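Local coordinates for protein aspartate aminotransferase, mitochondrial (Trypanosoma brucei brucei, PDB 4W5K) that probably transfers the amino group of L-aspartate to 2-oxoglutarate with pyridoxal 5'-phosphate as cofactor, working as a homodimer, at residues E49-A54 and A290-S295; S294-D299 and A304-E309; A69-E74 and C254-I259. The protein carries 1 engineered substitution. All blocks are in the same frame, centred on the assembly; numbering follows the deposited sequence.

Contact 1: E49-A54 and A290-S295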
loop_
_atom_site.group_PDB
_atom_site.type_symbol
_atom_site.label_atom_id
_atom_site.label_comp_id
_atom_site.label_asym_id
_atom_site.label_seq_id
_atom_site.Cartn_x
_atom_site.Cartn_y
_atom_site.Cartn_z
ATOM N N GLU A 49 -0.863 22.748 -9.769
ATOM C CA GLU A 49 -0.169 22.990 -11.035
ATOM C C GLU A 49 1.233 22.387 -11.001
ATOM O O GLU A 49 1.696 21.841 -11.994
ATOM C CB GLU A 49 -0.099 24.482 -11.340
ATOM C CG GLU A 49 -1.463 25.107 -11.563
ATOM C CD GLU A 49 -2.130 24.571 -12.805
ATOM O OE1 GLU A 49 -1.446 24.491 -13.844
ATOM O OE2 GLU A 49 -3.323 24.203 -12.741
ATOM N N CYS A 50 1.897 22.458 -9.852
ATOM C CA CYS A 50 3.223 21.843 -9.747
ATOM C C CYS A 50 3.154 20.326 -9.946
ATOM O O CYS A 50 4.079 19.734 -10.493
ATOM C CB CYS A 50 3.895 22.178 -8.408
ATOM S SG CYS A 50 3.053 21.654 -6.933
ATOM N N VAL A 51 2.063 19.702 -9.511
ATOM C CA VAL A 51 1.886 18.264 -9.709
ATOM C C VAL A 51 1.627 17.948 -11.198
ATOM O O VAL A 51 2.153 16.977 -11.737
ATOM C CB VAL A 51 0.753 17.740 -8.783
ATOM C CG1 VAL A 51 0.375 16.311 -9.094
ATOM C CG2 VAL A 51 1.215 17.821 -7.312
ATOM N N LYS A 52 0.831 18.774 -11.862
ATOM C CA LYS A 52 0.626 18.620 -13.311
ATOM C C LYS A 52 1.935 18.705 -14.098
ATOM O O LYS A 52 2.116 18.001 -15.111
ATOM C CB LYS A 52 -0.342 19.687 -13.823
ATOM C CG LYS A 52 -1.742 19.611 -13.235
ATOM C CD LYS A 52 -2.616 20.733 -13.738
ATOM C CE LYS A 52 -3.993 20.719 -13.092
ATOM N NZ LYS A 52 -4.781 21.916 -13.473
ATOM N N GLN A 53 2.832 19.579 -13.654
ATOM C CA GLN A 53 4.099 19.805 -14.346
ATOM C C GLN A 53 5.220 18.863 -13.916
ATOM O O GLN A 53 6.310 18.907 -14.499
ATOM C CB GLN A 53 4.562 21.252 -14.144
ATOM C CG GLN A 53 3.601 22.301 -14.684
ATOM C CD GLN A 53 4.055 23.722 -14.371
ATOM O OE1 GLN A 53 5.250 24.001 -14.263
ATOM N NE2 GLN A 53 3.093 24.629 -14.223
ATOM N N ALA A 54 4.964 18.033 -12.900
ATOM C CA ALA A 54 5.953 17.074 -12.415
ATOM C C ALA A 54 6.278 16.072 -13.515
ATOM O O ALA A 54 5.418 15.740 -14.343
ATOM C CB ALA A 54 5.453 16.346 -11.160
ATOM N N ALA A 290 5.628 9.126 -5.291
ATOM C CA ALA A 290 7.057 9.319 -5.068
ATOM C C ALA A 290 7.733 10.003 -6.247
ATOM O O ALA A 290 8.592 10.859 -6.058
ATOM C CB ALA A 290 7.740 7.958 -4.759
ATOM N N TRP A 291 7.332 9.646 -7.466
ATOM C CA TRP A 291 7.825 10.316 -8.654
ATOM C C TRP A 291 7.534 11.811 -8.620
ATOM O O TRP A 291 8.401 12.648 -8.874
ATOM C CB TRP A 291 7.160 9.747 -9.901
ATOM C CG TRP A 291 7.711 8.470 -10.420
ATOM C CD1 TRP A 291 8.945 7.926 -10.184
ATOM C CD2 TRP A 291 7.026 7.579 -11.303
ATOM N NE1 TRP A 291 9.068 6.734 -10.900
ATOM C CE2 TRP A 291 7.899 6.510 -11.587
ATOM C CE3 TRP A 291 5.752 7.590 -11.886
ATOM C CZ2 TRP A 291 7.532 5.443 -12.424
ATOM C CZ3 TRP A 291 5.393 6.538 -12.724
ATOM C CH2 TRP A 291 6.281 5.482 -12.981
ATOM N N VAL A 292 6.288 12.118 -8.292
ATOM C CA VAL A 292 5.788 13.496 -8.305
ATOM C C VAL A 292 6.494 14.349 -7.252
ATOM O O VAL A 292 6.963 15.452 -7.552
ATOM C CB VAL A 292 4.273 13.534 -8.056
ATOM C CG1 VAL A 292 3.811 14.986 -7.718
ATOM C CG2 VAL A 292 3.530 13.003 -9.265
ATOM N N VAL A 293 6.591 13.819 -6.030
ATOM C CA VAL A 293 7.168 14.603 -4.932
ATOM C C VAL A 293 8.669 14.777 -5.186
ATOM O O VAL A 293 9.202 15.875 -5.041
ATOM C CB VAL A 293 6.875 13.950 -3.584
ATOM C CG1 VAL A 293 7.688 14.598 -2.458
ATOM C CG2 VAL A 293 5.378 14.086 -3.262
ATOM N N SER A 294 9.336 13.712 -5.633
ATOM C CA SER A 294 10.772 13.800 -5.891
ATOM C C SER A 294 11.085 14.805 -7.013
ATOM O O SER A 294 12.041 15.598 -6.922
ATOM C CB SER A 294 11.329 12.403 -6.214
ATOM O OG SER A 294 12.702 12.474 -6.558
ATOM N N SER A 295 10.260 14.785 -8.056
ATOM C CA SER A 295 10.409 15.675 -9.192
ATOM C C SER A 295 10.241 17.132 -8.772
ATOM O O SER A 295 11.000 18.006 -9.183
ATOM C CB SER A 295 9.391 15.318 -10.264
ATOM O OG SER A 295 9.377 16.283 -11.303
#

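Contact 2: S294-D299 and A304-E309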
loop_
_atom_site.group_PDB
_atom_site.type_symbol
_atom_site.label_atom_id
_atom_site.label_comp_id
_atom_site.label_asym_id
_atom_site.label_seq_id
_atom_site.Cartn_x
_atom_site.Cartn_y
_atom_site.Cartn_z
ATOM N N SER A 294 9.336 13.712 -5.633
ATOM C CA SER A 294 10.772 13.800 -5.891
ATOM C C SER A 294 11.085 14.805 -7.013
ATOM O O SER A 294 12.041 15.598 -6.922
ATOM C CB SER A 294 11.329 12.403 -6.214
ATOM O OG SER A 294 12.702 12.474 -6.558
ATOM N N SER A 295 10.260 14.785 -8.056
ATOM C CA SER A 295 10.409 15.675 -9.192
ATOM C C SER A 295 10.241 17.132 -8.772
ATOM O O SER A 295 11.000 18.006 -9.183
ATOM C CB SER A 295 9.391 15.318 -10.264
ATOM O OG SER A 295 9.377 16.283 -11.303
ATOM N N ILE A 296 9.232 17.378 -7.952
ATOM C CA ILE A 296 8.957 18.749 -7.541
ATOM C C ILE A 296 10.058 19.262 -6.630
ATOM O O ILE A 296 10.566 20.353 -6.842
ATOM C CB ILE A 296 7.595 18.873 -6.851
ATOM C CG1 ILE A 296 6.474 18.707 -7.882
ATOM C CG2 ILE A 296 7.480 20.220 -6.149
ATOM C CD1 ILE A 296 5.064 18.506 -7.280
ATOM N N LEU A 297 10.459 18.466 -5.644
ATOM C CA LEU A 297 11.386 18.959 -4.625
ATOM C C LEU A 297 12.813 19.101 -5.157
ATOM O O LEU A 297 13.603 19.877 -4.620
ATOM C CB LEU A 297 11.365 18.051 -3.399
ATOM C CG LEU A 297 10.064 18.134 -2.596
ATOM C CD1 LEU A 297 10.076 17.107 -1.452
ATOM C CD2 LEU A 297 9.794 19.589 -2.093
ATOM N N LYS A 298 13.140 18.391 -6.234
ATOM C CA LYS A 298 14.469 18.565 -6.842
ATOM C C LYS A 298 14.537 19.678 -7.896
ATOM O O LYS A 298 15.602 19.952 -8.451
ATOM C CB LYS A 298 14.948 17.235 -7.454
ATOM C CG LYS A 298 15.317 16.216 -6.370
ATOM C CD LYS A 298 15.676 14.855 -6.932
ATOM C CE LYS A 298 17.015 14.375 -6.365
ATOM N NZ LYS A 298 17.011 14.220 -4.871
ATOM N N ASP A 299 13.414 20.328 -8.172
ATOM C CA ASP A 299 13.387 21.365 -9.178
ATOM C C ASP A 299 13.042 22.713 -8.542
ATOM O O ASP A 299 11.944 22.870 -8.035
ATOM C CB ASP A 299 12.372 21.021 -10.264
ATOM C CG ASP A 299 12.395 22.015 -11.420
ATOM O OD1 ASP A 299 13.128 21.772 -12.396
ATOM O OD2 ASP A 299 11.691 23.042 -11.365
ATOM N N ALA A 304 9.295 26.314 -5.954
ATOM C CA ALA A 304 8.759 27.653 -5.752
ATOM C C ALA A 304 7.249 27.690 -6.030
ATOM O O ALA A 304 6.489 28.326 -5.302
ATOM C CB ALA A 304 9.498 28.655 -6.648
ATOM N N LEU A 305 6.827 27.013 -7.096
ATOM C CA LEU A 305 5.422 26.964 -7.469
ATOM C C LEU A 305 4.613 26.263 -6.395
ATOM O O LEU A 305 3.566 26.760 -5.967
ATOM C CB LEU A 305 5.241 26.255 -8.816
ATOM C CG LEU A 305 3.792 26.091 -9.282
ATOM C CD1 LEU A 305 3.044 27.438 -9.269
ATOM C CD2 LEU A 305 3.752 25.457 -10.665
ATOM N N TRP A 306 5.112 25.107 -5.960
ATOM C CA TRP A 306 4.486 24.382 -4.860
ATOM C C TRP A 306 4.278 25.272 -3.623
ATOM O O TRP A 306 3.192 25.281 -3.038
ATOM C CB TRP A 306 5.323 23.149 -4.504
ATOM C CG TRP A 306 4.804 22.368 -3.346
ATOM C CD1 TRP A 306 3.546 21.843 -3.188
ATOM C CD2 TRP A 306 5.545 21.988 -2.176
ATOM N NE1 TRP A 306 3.473 21.155 -1.994
ATOM C CE2 TRP A 306 4.677 21.249 -1.351
ATOM C CE3 TRP A 306 6.860 22.209 -1.752
ATOM C CZ2 TRP A 306 5.086 20.704 -0.116
ATOM C CZ3 TRP A 306 7.258 21.692 -0.525
ATOM C CH2 TRP A 306 6.370 20.953 0.280
ATOM N N LYS A 307 5.309 26.008 -3.229
ATOM C CA LYS A 307 5.190 26.877 -2.055
ATOM C C LYS A 307 4.097 27.938 -2.231
ATOM O O LYS A 307 3.365 28.227 -1.288
ATOM C CB LYS A 307 6.536 27.537 -1.750
ATOM C CG LYS A 307 7.566 26.552 -1.154
ATOM C CD LYS A 307 8.904 27.246 -0.939
ATOM C CE LYS A 307 9.940 26.336 -0.278
ATOM N NZ LYS A 307 11.286 26.992 -0.293
ATOM N N LYS A 308 3.966 28.481 -3.438
ATOM C CA LYS A 308 2.903 29.442 -3.728
ATOM C C LYS A 308 1.529 28.779 -3.584
ATOM O O LYS A 308 0.601 29.369 -3.003
ATOM C CB LYS A 308 3.079 30.040 -5.134
ATOM C CG LYS A 308 2.006 31.023 -5.520
ATOM C CD LYS A 308 2.155 31.475 -6.978
ATOM C CE LYS A 308 1.329 30.591 -7.897
ATOM N NZ LYS A 308 1.487 30.955 -9.338
ATOM N N GLU A 309 1.407 27.550 -4.086
ATOM C CA GLU A 309 0.137 26.845 -4.023
ATOM C C GLU A 309 -0.213 26.431 -2.597
ATOM O O GLU A 309 -1.390 26.446 -2.218
ATOM C CB GLU A 309 0.166 25.629 -4.965
ATOM C CG GLU A 309 0.342 26.067 -6.426
ATOM C CD GLU A 309 0.083 24.954 -7.443
ATOM O OE1 GLU A 309 0.997 24.129 -7.670
ATOM O OE2 GLU A 309 -1.024 24.938 -8.039
#

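Contact 3: A69-E74 and C254-I259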
loop_
_atom_site.group_PDB
_atom_site.type_symbol
_atom_site.label_atom_id
_atom_site.label_comp_id
_atom_site.label_asym_id
_atom_site.label_seq_id
_atom_site.Cartn_x
_atom_site.Cartn_y
_atom_site.Cartn_z
ATOM N N ALA A 69 14.657 5.987 -3.747
ATOM C CA ALA A 69 15.690 6.560 -2.877
ATOM C C ALA A 69 15.709 8.089 -2.902
ATOM O O ALA A 69 15.865 8.729 -1.851
ATOM C CB ALA A 69 17.059 6.028 -3.265
ATOM N N SER A 70 15.553 8.680 -4.083
ATOM C CA SER A 70 15.566 10.145 -4.176
ATOM C C SER A 70 14.355 10.746 -3.466
ATOM O O SER A 70 14.453 11.814 -2.851
ATOM C CB SER A 70 15.609 10.612 -5.626
ATOM O OG SER A 70 14.457 10.220 -6.348
ATOM N N PHE A 71 13.214 10.079 -3.567
ATOM C CA PHE A 71 12.016 10.534 -2.838
ATOM C C PHE A 71 12.273 10.524 -1.334
ATOM O O PHE A 71 11.947 11.473 -0.615
ATOM C CB PHE A 71 10.805 9.642 -3.165
ATOM C CG PHE A 71 9.667 9.779 -2.201
ATOM C CD1 PHE A 71 8.789 10.864 -2.288
ATOM C CD2 PHE A 71 9.490 8.852 -1.181
ATOM C CE1 PHE A 71 7.731 10.989 -1.380
ATOM C CE2 PHE A 71 8.449 8.968 -0.269
ATOM C CZ PHE A 71 7.566 10.060 -0.358
ATOM N N VAL A 72 12.836 9.429 -0.841
ATOM C CA VAL A 72 13.052 9.332 0.602
ATOM C C VAL A 72 14.013 10.428 1.075
ATOM O O VAL A 72 13.784 11.053 2.111
ATOM C CB VAL A 72 13.575 7.931 1.003
ATOM C CG1 VAL A 72 13.923 7.904 2.505
ATOM C CG2 VAL A 72 12.527 6.861 0.669
ATOM N N GLU A 73 15.083 10.650 0.318
ATOM C CA GLU A 73 16.036 11.710 0.626
ATOM C C GLU A 73 15.368 13.094 0.678
ATOM O O GLU A 73 15.611 13.871 1.620
ATOM C CB GLU A 73 17.154 11.712 -0.414
ATOM C CG GLU A 73 18.239 12.734 -0.179
ATOM C CD GLU A 73 19.414 12.524 -1.110
ATOM O OE1 GLU A 73 20.164 13.490 -1.346
ATOM O OE2 GLU A 73 19.580 11.383 -1.603
ATOM N N GLU A 74 14.537 13.399 -0.320
ATOM C CA GLU A 74 13.835 14.690 -0.340
ATOM C C GLU A 74 12.803 14.795 0.795
ATOM O O GLU A 74 12.640 15.869 1.379
ATOM C CB GLU A 74 13.142 14.928 -1.689
ATOM C CG GLU A 74 14.093 15.127 -2.881
ATOM C CD GLU A 74 15.174 16.163 -2.630
ATOM O OE1 GLU A 74 14.834 17.323 -2.292
ATOM O OE2 GLU A 74 16.368 15.816 -2.791
ATOM N N CYS A 254 0.981 8.356 -0.691
ATOM C CA CYS A 254 2.368 8.760 -0.663
ATOM C C CYS A 254 2.696 9.365 0.696
ATOM O O CYS A 254 2.065 10.346 1.105
ATOM C CB CYS A 254 2.640 9.782 -1.767
ATOM S SG CYS A 254 4.341 10.297 -1.906
ATOM N N GLY A 255 3.650 8.753 1.385
ATOM C CA GLY A 255 4.159 9.302 2.647
ATOM C C GLY A 255 5.558 8.783 2.944
ATOM O O GLY A 255 6.142 8.036 2.129
ATOM N N ALA A 256 6.104 9.190 4.091
ATOM C CA ALA A 256 7.391 8.658 4.553
ATOM C C ALA A 256 7.376 8.520 6.075
ATOM O O ALA A 256 6.618 9.188 6.779
ATOM C CB ALA A 256 8.560 9.575 4.103
ATOM N N LEU A 257 8.240 7.640 6.549
ATOM C CA LEU A 257 8.456 7.360 7.958
ATOM C C LEU A 257 9.909 7.643 8.300
ATOM O O LEU A 257 10.797 7.272 7.539
ATOM C CB LEU A 257 8.096 5.902 8.253
ATOM C CG LEU A 257 8.492 5.356 9.624
ATOM C CD1 LEU A 257 7.724 6.089 10.725
ATOM C CD2 LEU A 257 8.149 3.890 9.661
ATOM N N HIS A 258 10.165 8.273 9.456
ATOM C CA HIS A 258 11.526 8.621 9.871
ATOM C C HIS A 258 11.695 8.227 11.324
ATOM O O HIS A 258 10.808 8.539 12.124
ATOM C CB HIS A 258 11.787 10.133 9.733
ATOM C CG HIS A 258 11.421 10.682 8.389
ATOM N ND1 HIS A 258 12.190 10.480 7.260
ATOM C CD2 HIS A 258 10.370 11.447 8.003
ATOM C CE1 HIS A 258 11.622 11.096 6.234
ATOM N NE2 HIS A 258 10.513 11.686 6.659
ATOM N N ILE A 259 12.781 7.532 11.652
ATOM C CA ILE A 259 13.133 7.269 13.046
ATOM C C ILE A 259 14.563 7.714 13.323
ATOM O O ILE A 259 15.514 7.194 12.747
ATOM C CB ILE A 259 13.015 5.763 13.443
ATOM C CG1 ILE A 259 11.645 5.176 13.046
ATOM C CG2 ILE A 259 13.341 5.592 14.952
ATOM C CD1 ILE A 259 11.681 4.444 11.688
#

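Contact 1: E49-A54 and A290-S295
Val51 and Val292 meet through their methyl groups, their side chains crossing at about a right angle. The one methyl that Val292 sends across, CG1, stands 3.9 Å from Val51 CG2 and just as far from Val51 CG1, so it rests in the fork of the other valine. Val292 CG1 is directed there by lying anti to its backbone N (chi1 166°). A second touch comes from Ala54, whose CB bond points at helix 287-297 and whose CB lies 4.0 Å from Val292 CG1. The same CB approaches the backbone oxygen of Val292, so the alanine rests partly on the helix main chain; Ala54 and Val292 also have the closest pair of CA atoms, 5.5 Å apart. One turn further along, Ser295 OG comes within 3.7 Å of Ala54 CA. This hydroxyl is more than a packing atom: it is hydrogen-bonded to the backbone N of Thr55, which ties the chain leaving residues 49-54 to the helix.

Ala54 is placed by the turn before it, where its N bonds to Val51 O at 3.2 Å. Within residues 49-54, Lys52 NZ also forms a 2.8 Å salt bridge with Glu49 OE2, reaching the carboxylate on its syn side, 32° out of plane.

The contact thus lays the short helix 49-52 and the loop after it against helix 287-297. Helix 300-331 packs on the short helix through Trp306, which touches Cys50, and Met60 of the second subunit packs on Val51.

Contact 2: S294-D299 and A304-E309
Residues 294-297 are the last of helix 287-297, after which the chain turns, and residues 304-309 belong to the early part of helix 300-331. Ile296 and Trp306, whose CA atoms are 7.7 Å apart, therefore face each other across the corner where one helix gives way to the next. Along the first segment Lys298 N is bonded to Ser294 O, and Asp299 N to Ile296 O at 3.1 Å. Asp299 then takes the N-cap position of the second helix, its OD2 accepting from the backbone N of Leu302.

Trp306 carries the packing. A chi1 of 177° turns its CG opposite the backbone N, swinging the indole out toward the end of the preceding helix. Leu297 reaches it with CD2, 3.6 Å from Trp306 CZ3 and 3.9 Å from Trp306 CE3, meeting the six-membered ring at an oblique angle. Nearer the backbone, Ile296 CG2 lies 4.0 Å from Trp306 CB, the two side chains crossing at about a right angle. The contact across the corner is therefore wholly apolar, while the polar edge of the indole is satisfied by the hydrogen bond of NE1 with Asn246 O, and Phe247 stacks on the ring. Together these leave the buried indole little freedom to turn.

Around this corner, Leu78 of helix 69-80 and Leu220 of helix 220-223 also touch Trp306, and Ile296 packs on Cys50 and Val51 of helix 49-52.

Contact 3: A69-E74 and C254-I259
The ring of Phe71 meets residues 254-256, at one end of their segment, with the backbone oxygen of Gly255 at its edge, in the ring plane and 3.5 Å from both CE2 and CZ. There the carbonyl oxygen faces the slightly positive C-H rim, a favourable electrostatic fit. Cys254 makes a sulfur-aromatic contact from an oblique direction: SG is 4.3 Å from the ring centroid and 51° off its normal, with its closest approach, 3.5 Å, to Phe71 CE1. Ala256 CB adds a looser touch, also oblique, 4.4 Å from Phe71 CE2. The ring of Phe243 meets that of Phe71 with the planes at about 75°, and Ala290 and Val293 of helix 287-297 pack on it too.

With chi1 at 164°, the Phe71 side chain extends away from its own backbone N and reaches from helix 69-80 toward the sheet, and the aromatic group ends up wedged between that helix, the sheet and helix 287-297.

This is helix-on-sheet packing in the large domain of a fold-type I aminotransferase, where strand 255-260 runs antiparallel to both its neighbours, 92-97 and 238-242. Close by lies the cofactor site: Gly255 is about 6 Å from a bound pyridoxal phosphate between nearest atoms, and Cys254 directly follows Arg253, a residue of that pocket.

In the fold
Contacts 1 and 2 share Ser294 and Ser295 on helix 287-297, and their centres are 8 Å apart. The carboxylate of Glu309 joins them: OE2 is 2.8 Å from Glu49 N and OE1 2.9 Å from Cys50 N, both probable hydrogen bonds at the start of the short helix. Contact 3 is centred 15 Å from contact 1 and 16 Å from contact 2. A salt bridge of 2.7 Å between Lys298 NZ and Glu74 OE2 ties it to contact 2, and Ser294 OG probably bonds to Ser70 OG. Contact 3 is the nearest to the cofactor, Gly255 being about 6 Å from it, while the side chains of Trp306 and Val292 are about 13 and 14 Å away.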